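3-hydroxyisobutyrate dehydrogenase family protein (Geobacter sulfurreducens, PDB 3PDU) probably reduces succinic semialdehyde to gamma-hydroxybutyrate with an NADP cofactor, as a member of the beta-hydroxyacid dehydrogenase family. Local coordinates at residues Ala17-Trp30 against Leu40-Val54. Residues are numbered along the deposited sequence; the frame is centred on the assembly and turned at random.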
ATOM      1  N   ALA A  17     -12.793 -14.708  33.492  1.00 15.22           N
ATOM      2  CA  ALA A  17     -13.472 -15.731  34.283  1.00 16.90           C
ATOM      3  C   ALA A  17     -13.083 -15.611  35.762  1.00 19.39           C
ATOM      4  O   ALA A  17     -13.935 -15.733  36.646  1.00 16.92           O
ATOM      5  CB  ALA A  17     -13.162 -17.137  33.742  1.00 18.33           C
ATOM      6  N   ALA A  18     -11.807 -15.344  36.023  1.00 19.19           N
ATOM      7  CA  ALA A  18     -11.312 -15.214  37.395  1.00 22.42           C
ATOM      8  C   ALA A  18     -11.965 -14.031  38.117  1.00 25.60           C
ATOM      9  O   ALA A  18     -12.260 -14.107  39.312  1.00 17.47           O
ATOM     10  CB  ALA A  18      -9.792 -15.068  37.404  1.00 19.10           C
ATOM     11  N   ASN A  19     -12.173 -12.931  37.393  1.00 14.79           N
ATOM     12  CA  ASN A  19     -12.879 -11.789  37.960  1.00 15.93           C
ATOM     13  C   ASN A  19     -14.302 -12.130  38.422  1.00 19.42           C
ATOM     14  O   ASN A  19     -14.757 -11.633  39.447  1.00 21.86           O
ATOM     15  CB  ASN A  19     -12.904 -10.624  36.971  1.00 15.45           C
ATOM     16  CG  ASN A  19     -11.610  -9.853  36.967  1.00 22.96           C
ATOM     17  OD1 ASN A  19     -10.818  -9.969  37.899  1.00 22.05           O
ATOM     18  ND2 ASN A  19     -11.383  -9.055  35.926  1.00 20.29           N
ATOM     19  N   LEU A  20     -15.002 -12.971  37.664  1.00 14.55           N
ATOM     20  CA  LEU A  20     -16.355 -13.366  38.047  1.00 14.55           C
ATOM     21  C   LEU A  20     -16.319 -14.224  39.306  1.00 16.92           C
ATOM     22  O   LEU A  20     -17.122 -14.043  40.219  1.00 17.50           O
ATOM     23  CB  LEU A  20     -17.041 -14.128  36.911  1.00 13.34           C
ATOM     24  CG  LEU A  20     -17.271 -13.336  35.615  1.00 18.50           C
ATOM     25  CD1 LEU A  20     -17.972 -14.192  34.562  1.00 18.67           C
ATOM     26  CD2 LEU A  20     -18.089 -12.078  35.898  1.00 19.29           C
ATOM     27  N   VAL A  21     -15.382 -15.165  39.362  1.00 16.85           N
ATOM     28  CA  VAL A  21     -15.239 -15.992  40.564  1.00 16.12           C
ATOM     29  C   VAL A  21     -14.920 -15.133  41.776  1.00 19.02           C
ATOM     30  O   VAL A  21     -15.548 -15.270  42.829  1.00 20.00           O
ATOM     31  CB  VAL A  21     -14.161 -17.084  40.395  1.00 15.65           C
ATOM     32  CG1 VAL A  21     -13.965 -17.850  41.719  1.00 18.98           C
ATOM     33  CG2 VAL A  21     -14.561 -18.033  39.273  1.00 16.58           C
ATOM     34  N   ARG A  22     -13.968 -14.218  41.625  1.00 16.84           N
ATOM     35  CA  ARG A  22     -13.575 -13.377  42.756  1.00 18.33           C
ATOM     36  C   ARG A  22     -14.681 -12.413  43.191  1.00 20.19           C
ATOM     37  O   ARG A  22     -14.753 -12.044  44.366  1.00 21.54           O
ATOM     38  CB  ARG A  22     -12.284 -12.608  42.459  1.00 27.46           C
ATOM     39  CG  ARG A  22     -11.055 -13.493  42.329  1.00 37.56           C
ATOM     40  CD  ARG A  22      -9.784 -12.664  42.383  1.00 43.25           C
ATOM     41  NE  ARG A  22      -8.700 -13.282  41.629  1.00 47.86           N
ATOM     42  CZ  ARG A  22      -8.375 -12.950  40.384  1.00 43.33           C
ATOM     43  NH1 ARG A  22      -9.051 -11.995  39.750  1.00 34.90           N
ATOM     44  NH2 ARG A  22      -7.368 -13.572  39.779  1.00 46.29           N
ATOM     45  N   ALA A  23     -15.538 -12.014  42.253  1.00 17.97           N
ATOM     46  CA  ALA A  23     -16.679 -11.159  42.580  1.00 21.26           C
ATOM     47  C   ALA A  23     -17.752 -11.939  43.345  1.00 21.42           C
ATOM     48  O   ALA A  23     -18.658 -11.354  43.934  1.00 19.26           O
ATOM     49  CB  ALA A  23     -17.265 -10.543  41.316  1.00 19.36           C
ATOM     50  N   GLY A  24     -17.643 -13.265  43.340  1.00 19.72           N
ATOM     51  CA  GLY A  24     -18.544 -14.093  44.122  1.00 17.73           C
ATOM     52  C   GLY A  24     -19.648 -14.808  43.362  1.00 20.73           C
ATOM     53  O   GLY A  24     -20.562 -15.378  43.983  1.00 18.62           O
ATOM     54  N   PHE A  25     -19.586 -14.785  42.031  1.00 18.99           N
ATOM     55  CA  PHE A  25     -20.545 -15.549  41.230  1.00 21.38           C
ATOM     56  C   PHE A  25     -20.221 -17.052  41.228  1.00 21.26           C
ATOM     57  O   PHE A  25     -19.075 -17.444  41.424  1.00 21.24           O
ATOM     58  CB  PHE A  25     -20.612 -15.026  39.788  1.00 19.94           C
ATOM     59  CG  PHE A  25     -21.017 -13.576  39.690  1.00 20.28           C
ATOM     60  CD1 PHE A  25     -22.313 -13.185  39.980  1.00 21.74           C
ATOM     61  CD2 PHE A  25     -20.095 -12.606  39.314  1.00 17.38           C
ATOM     62  CE1 PHE A  25     -22.686 -11.843  39.893  1.00 16.96           C
ATOM     63  CE2 PHE A  25     -20.457 -11.267  39.229  1.00 19.04           C
ATOM     64  CZ  PHE A  25     -21.750 -10.885  39.521  1.00 21.02           C
ATOM     65  N   ASP A  26     -21.254 -17.869  41.030  1.00 20.16           N
ATOM     66  CA  ASP A  26     -21.139 -19.314  40.806  1.00 20.41           C
ATOM     67  C   ASP A  26     -20.781 -19.495  39.334  1.00 23.21           C
ATOM     68  O   ASP A  26     -21.611 -19.234  38.460  1.00 19.71           O
ATOM     69  CB  ASP A  26     -22.504 -19.952  41.125  1.00 24.65           C
ATOM     70  CG  ASP A  26     -22.540 -21.464  40.919  1.00 33.63           C
ATOM     71  OD1 ASP A  26     -21.771 -22.011  40.108  1.00 29.86           O
ATOM     72  OD2 ASP A  26     -23.386 -22.109  41.567  1.00 34.15           O
ATOM     73  N   VAL A  27     -19.545 -19.916  39.055  1.00 18.22           N
ATOM     74  CA  VAL A  27     -19.049 -19.956  37.679  1.00 17.37           C
ATOM     75  C   VAL A  27     -18.685 -21.381  37.258  1.00 22.79           C
ATOM     76  O   VAL A  27     -17.993 -22.094  37.984  1.00 19.28           O
ATOM     77  CB  VAL A  27     -17.811 -19.023  37.473  1.00 20.32           C
ATOM     78  CG1 VAL A  27     -17.367 -19.018  36.010  1.00 23.77           C
ATOM     79  CG2 VAL A  27     -18.123 -17.587  37.929  1.00 21.02           C
ATOM     80  N   THR A  28     -19.160 -21.780  36.081  1.00 16.25           N
ATOM     81  CA  THR A  28     -18.773 -23.042  35.467  1.00 19.99           C
ATOM     82  C   THR A  28     -17.927 -22.751  34.228  1.00 19.63           C
ATOM     83  O   THR A  28     -18.328 -21.960  33.379  1.00 20.43           O
ATOM     84  CB  THR A  28     -20.016 -23.832  35.059  1.00 17.88           C
ATOM     85  OG1 THR A  28     -20.808 -24.094  36.218  1.00 19.84           O
ATOM     86  CG2 THR A  28     -19.629 -25.167  34.423  1.00 23.92           C
ATOM     87  N   VAL A  29     -16.760 -23.386  34.117  1.00 16.93           N
ATOM     88  CA  VAL A  29     -15.851 -23.085  33.013  1.00 17.31           C
ATOM     89  C   VAL A  29     -15.606 -24.275  32.091  1.00 20.74           C
ATOM     90  O   VAL A  29     -15.721 -25.438  32.488  1.00 21.96           O
ATOM     91  CB  VAL A  29     -14.472 -22.561  33.510  1.00 16.69           C
ATOM     92  CG1 VAL A  29     -14.644 -21.309  34.359  1.00 15.27           C
ATOM     93  CG2 VAL A  29     -13.732 -23.650  34.308  1.00 17.56           C
ATOM     94  N   TRP A  30     -15.273 -23.956  30.848  1.00 18.36           N
ATOM     95  CA  TRP A  30     -14.824 -24.947  29.881  1.00 21.64           C
ATOM     96  C   TRP A  30     -13.770 -24.320  28.981  1.00 19.93           C
ATOM     97  O   TRP A  30     -13.817 -23.119  28.691  1.00 19.84           O
ATOM     98  CB  TRP A  30     -16.001 -25.472  29.045  1.00 20.30           C
ATOM     99  CG  TRP A  30     -15.578 -26.355  27.897  1.00 19.28           C
ATOM    100  CD1 TRP A  30     -15.396 -27.705  27.927  1.00 18.88           C
ATOM    101  CD2 TRP A  30     -15.273 -25.937  26.552  1.00 21.22           C
ATOM    102  NE1 TRP A  30     -14.992 -28.158  26.681  1.00 18.71           N
ATOM    103  CE2 TRP A  30     -14.913 -27.093  25.824  1.00 24.48           C
ATOM    104  CE3 TRP A  30     -15.269 -24.698  25.896  1.00 22.24           C
ATOM    105  CZ2 TRP A  30     -14.557 -27.050  24.470  1.00 25.91           C
ATOM    106  CZ3 TRP A  30     -14.912 -24.658  24.543  1.00 22.11           C
ATOM    107  CH2 TRP A  30     -14.565 -25.828  23.851  1.00 21.80           C
ATOM    108  N   LEU A  40      -8.684 -21.764  37.414  1.00 18.46           N
ATOM    109  CA  LEU A  40     -10.048 -21.291  37.689  1.00 18.09           C
ATOM    110  C   LEU A  40     -10.804 -22.214  38.643  1.00 24.24           C
ATOM    111  O   LEU A  40     -11.517 -21.754  39.534  1.00 20.62           O
ATOM    112  CB  LEU A  40     -10.805 -21.069  36.380  1.00 20.68           C
ATOM    113  CG  LEU A  40     -10.087 -19.793  35.913  1.00 26.38           C
ATOM    114  CD1 LEU A  40      -9.501 -19.873  34.534  1.00 24.37           C
ATOM    115  CD2 LEU A  40     -10.926 -18.540  36.134  1.00 23.14           C
ATOM    116  N   VAL A  41     -10.637 -23.518  38.461  1.00 20.96           N
ATOM    117  CA  VAL A  41     -11.212 -24.483  39.401  1.00 21.11           C
ATOM    118  C   VAL A  41     -10.632 -24.314  40.805  1.00 23.05           C
ATOM    119  O   VAL A  41     -11.367 -24.343  41.790  1.00 22.70           O
ATOM    120  CB  VAL A  41     -11.002 -25.931  38.913  1.00 21.38           C
ATOM    121  CG1 VAL A  41     -11.548 -26.930  39.951  1.00 22.08           C
ATOM    122  CG2 VAL A  41     -11.685 -26.122  37.567  1.00 20.86           C
ATOM    123  N   ALA A  42      -9.318 -24.123  40.900  1.00 21.26           N
ATOM    124  CA  ALA A  42      -8.689 -23.911  42.206  1.00 23.37           C
ATOM    125  C   ALA A  42      -9.216 -22.651  42.901  1.00 23.28           C
ATOM    126  O   ALA A  42      -9.240 -22.581  44.135  1.00 23.19           O
ATOM    127  CB  ALA A  42      -7.160 -23.867  42.080  1.00 21.23           C
ATOM    128  N   LEU A  43      -9.644 -21.671  42.108  1.00 20.20           N
ATOM    129  CA  LEU A  43     -10.185 -20.413  42.630  1.00 23.46           C
ATOM    130  C   LEU A  43     -11.624 -20.602  43.079  1.00 24.53           C
ATOM    131  O   LEU A  43     -12.152 -19.810  43.852  1.00 24.16           O
ATOM    132  CB  LEU A  43     -10.152 -19.313  41.558  1.00 22.55           C
ATOM    133  CG  LEU A  43      -8.942 -18.392  41.417  1.00 33.71           C
ATOM    134  CD1 LEU A  43      -9.194 -17.397  40.279  1.00 35.01           C
ATOM    135  CD2 LEU A  43      -8.639 -17.648  42.720  1.00 31.24           C
ATOM    136  N   GLY A  44     -12.269 -21.648  42.573  1.00 22.33           N
ATOM    137  CA  GLY A  44     -13.625 -21.946  42.984  1.00 27.69           C
ATOM    138  C   GLY A  44     -14.613 -22.175  41.854  1.00 32.28           C
ATOM    139  O   GLY A  44     -15.790 -22.411  42.114  1.00 29.63           O
ATOM    140  N   ALA A  45     -14.165 -22.114  40.603  1.00 21.81           N
ATOM    141  CA  ALA A  45     -15.072 -22.447  39.507  1.00 17.84           C
ATOM    142  C   ALA A  45     -15.310 -23.961  39.430  1.00 22.95           C
ATOM    143  O   ALA A  45     -14.510 -24.745  39.938  1.00 23.80           O
ATOM    144  CB  ALA A  45     -14.535 -21.901  38.167  1.00 20.41           C
ATOM    145  N   ARG A  46     -16.413 -24.370  38.803  1.00 20.97           N
ATOM    146  CA  ARG A  46     -16.631 -25.785  38.477  1.00 24.24           C
ATOM    147  C   ARG A  46     -16.211 -26.049  37.039  1.00 19.62           C
ATOM    148  O   ARG A  46     -16.462 -25.231  36.168  1.00 22.24           O
ATOM    149  CB  ARG A  46     -18.111 -26.142  38.589  1.00 35.63           C
ATOM    150  CG  ARG A  46     -18.611 -26.456  39.988  1.00 63.16           C
ATOM    151  CD  ARG A  46     -20.044 -26.970  39.913  1.00 78.03           C
ATOM    152  NE  ARG A  46     -20.335 -27.546  38.601  1.00 86.31           N
ATOM    153  CZ  ARG A  46     -20.126 -28.818  38.270  1.00 91.93           C
ATOM    154  NH1 ARG A  46     -19.622 -29.667  39.158  1.00 93.49           N
ATOM    155  NH2 ARG A  46     -20.421 -29.243  37.047  1.00 93.89           N
ATOM    156  N   GLN A  47     -15.591 -27.199  36.779  1.00 23.77           N
ATOM    157  CA  GLN A  47     -15.209 -27.541  35.410  1.00 23.22           C
ATOM    158  C   GLN A  47     -16.319 -28.342  34.739  1.00 23.44           C
ATOM    159  O   GLN A  47     -16.894 -29.236  35.354  1.00 28.19           O
ATOM    160  CB  GLN A  47     -13.913 -28.354  35.395  1.00 20.48           C
ATOM    161  CG  GLN A  47     -13.383 -28.641  33.990  1.00 26.92           C
ATOM    162  CD  GLN A  47     -12.078 -29.395  34.023  1.00 36.15           C
ATOM    163  OE1 GLN A  47     -11.550 -29.696  35.100  1.00 29.50           O
ATOM    164  NE2 GLN A  47     -11.546 -29.716  32.847  1.00 31.76           N
ATOM    165  N   ALA A  48     -16.609 -28.026  33.478  1.00 20.39           N
ATOM    166  CA  ALA A  48     -17.580 -28.797  32.690  1.00 20.43           C
ATOM    167  C   ALA A  48     -16.904 -29.480  31.508  1.00 20.93           C
ATOM    168  O   ALA A  48     -15.805 -29.108  31.119  1.00 27.11           O
ATOM    169  CB  ALA A  48     -18.715 -27.893  32.201  1.00 21.07           C
ATOM    170  N   SER A  49     -17.580 -30.468  30.927  1.00 24.69           N
ATOM    171  CA  SER A  49     -16.997 -31.275  29.854  1.00 22.50           C
ATOM    172  C   SER A  49     -17.257 -30.766  28.438  1.00 22.68           C
ATOM    173  O   SER A  49     -16.591 -31.202  27.506  1.00 27.52           O
ATOM    174  CB  SER A  49     -17.487 -32.726  29.962  1.00 27.63           C
ATOM    175  OG  SER A  49     -17.022 -33.317  31.163  1.00 46.35           O
ATOM    176  N   SER A  50     -18.219 -29.858  28.266  1.00 22.97           N
ATOM    177  CA  SER A  50     -18.510 -29.312  26.942  1.00 21.74           C
ATOM    178  C   SER A  50     -19.283 -28.003  27.009  1.00 22.10           C
ATOM    179  O   SER A  50     -19.882 -27.665  28.042  1.00 22.88           O
ATOM    180  CB  SER A  50     -19.323 -30.316  26.117  1.00 22.01           C
ATOM    181  OG  SER A  50     -20.615 -30.460  26.683  1.00 24.42           O
ATOM    182  N   PRO A  51     -19.286 -27.255  25.902  1.00 21.23           N
ATOM    183  CA  PRO A  51     -20.103 -26.040  25.860  1.00 23.55           C
ATOM    184  C   PRO A  51     -21.581 -26.369  26.090  1.00 23.08           C
ATOM    185  O   PRO A  51     -22.283 -25.606  26.752  1.00 21.55           O
ATOM    186  CB  PRO A  51     -19.868 -25.517  24.434  1.00 21.21           C
ATOM    187  CG  PRO A  51     -18.509 -26.052  24.070  1.00 23.18           C
ATOM    188  CD  PRO A  51     -18.465 -27.421  24.687  1.00 19.39           C
ATOM    189  N   ALA A  52     -22.037 -27.501  25.556  1.00 21.56           N
ATOM    190  CA  ALA A  52     -23.425 -27.926  25.722  1.00 26.23           C
ATOM    191  C   ALA A  52     -23.768 -28.100  27.198  1.00 25.68           C
ATOM    192  O   ALA A  52     -24.826 -27.666  27.649  1.00 24.60           O
ATOM    193  CB  ALA A  52     -23.693 -29.234  24.948  1.00 25.08           C
ATOM    194  N   GLU A  53     -22.869 -28.725  27.951  1.00 21.47           N
ATOM    195  CA  GLU A  53     -23.091 -28.908  29.382  1.00 22.43           C
ATOM    196  C   GLU A  53     -23.182 -27.571  30.107  1.00 22.42           C
ATOM    197  O   GLU A  53     -24.019 -27.388  30.993  1.00 23.06           O
ATOM    198  CB  GLU A  53     -21.995 -29.777  30.013  1.00 32.00           C
ATOM    199  CG  GLU A  53     -22.218 -30.027  31.505  1.00 48.49           C
ATOM    200  CD  GLU A  53     -20.998 -30.588  32.221  1.00 54.98           C
ATOM    201  OE1 GLU A  53     -20.185 -31.280  31.576  1.00 48.18           O
ATOM    202  OE2 GLU A  53     -20.857 -30.335  33.440  1.00 67.63           O
ATOM    203  N   VAL A  54     -22.328 -26.629  29.729  1.00 21.42           N
ATOM    204  CA  VAL A  54     -22.357 -25.318  30.367  1.00 17.11           C
ATOM    205  C   VAL A  54     -23.686 -24.603  30.085  1.00 20.44           C
ATOM    206  O   VAL A  54     -24.332 -24.077  30.997  1.00 19.94           O
ATOM    207  CB  VAL A  54     -21.189 -24.448  29.894  1.00 16.37           C
ATOM    208  CG1 VAL A  54     -21.306 -23.029  30.475  1.00 17.42           C
ATOM    209  CG2 VAL A  54     -19.842 -25.089  30.284  1.00 18.56           C
TER
HETATM  210  O   HOH W   1     -17.513 -19.859  41.151  1.00 24.59           O
HETATM  211  O   HOH W   2     -14.226 -30.711  25.436  1.00 40.58           O
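Val27-Trp30 and Arg46-Gln47 pair as parallel strands at one margin of the sheet in the NADP-binding domain, a worked example of the beta-alpha-beta unit: helix 38-43 makes the crossover, and strand 27-30 continues inward through backbone hydrogen bonds to strand 4-7. Three backbone hydrogen bonds stitch the pair: Arg46 N to Val27 O, Val29 N to Arg46 O at 2.8 Å, and Ala48 N to Val29 O. One face carries Val29, whose CG1 meets Ala45 CB at 3.9 Å; on that same side helices 13-23 and 38-43 pack together, with Leu40 CD2 3.6 Å from Ala17 CB and Leu43 CD1 touching Ala18 CB. On the other face a chi1 of -60° sets Thr28 OG1 anti to the carbonyl carbon and turns CG2 toward Ala48 CB, 3.6 Å away, and Val54. Past the paired residues, Trp30 swings its indole across the start of helix 51-57, with Pro51 CG 3.8 Å from the centroid of the six-membered ring, almost on the ring normal, a CH-pi contact. Ala48 O sits at the ring edge, and a water accepts from Trp30 NE1 at 2.9 Å while donating to Ser49 O. Replacing Trp30 by an alanine is likely to leave Pro51 without its aromatic cover and that water without its indole donor. Because Trp30 also touches the bound NADP, a CH-pi contact and one water-mediated link are consistent with an indole held in place as part of the cofactor pocket.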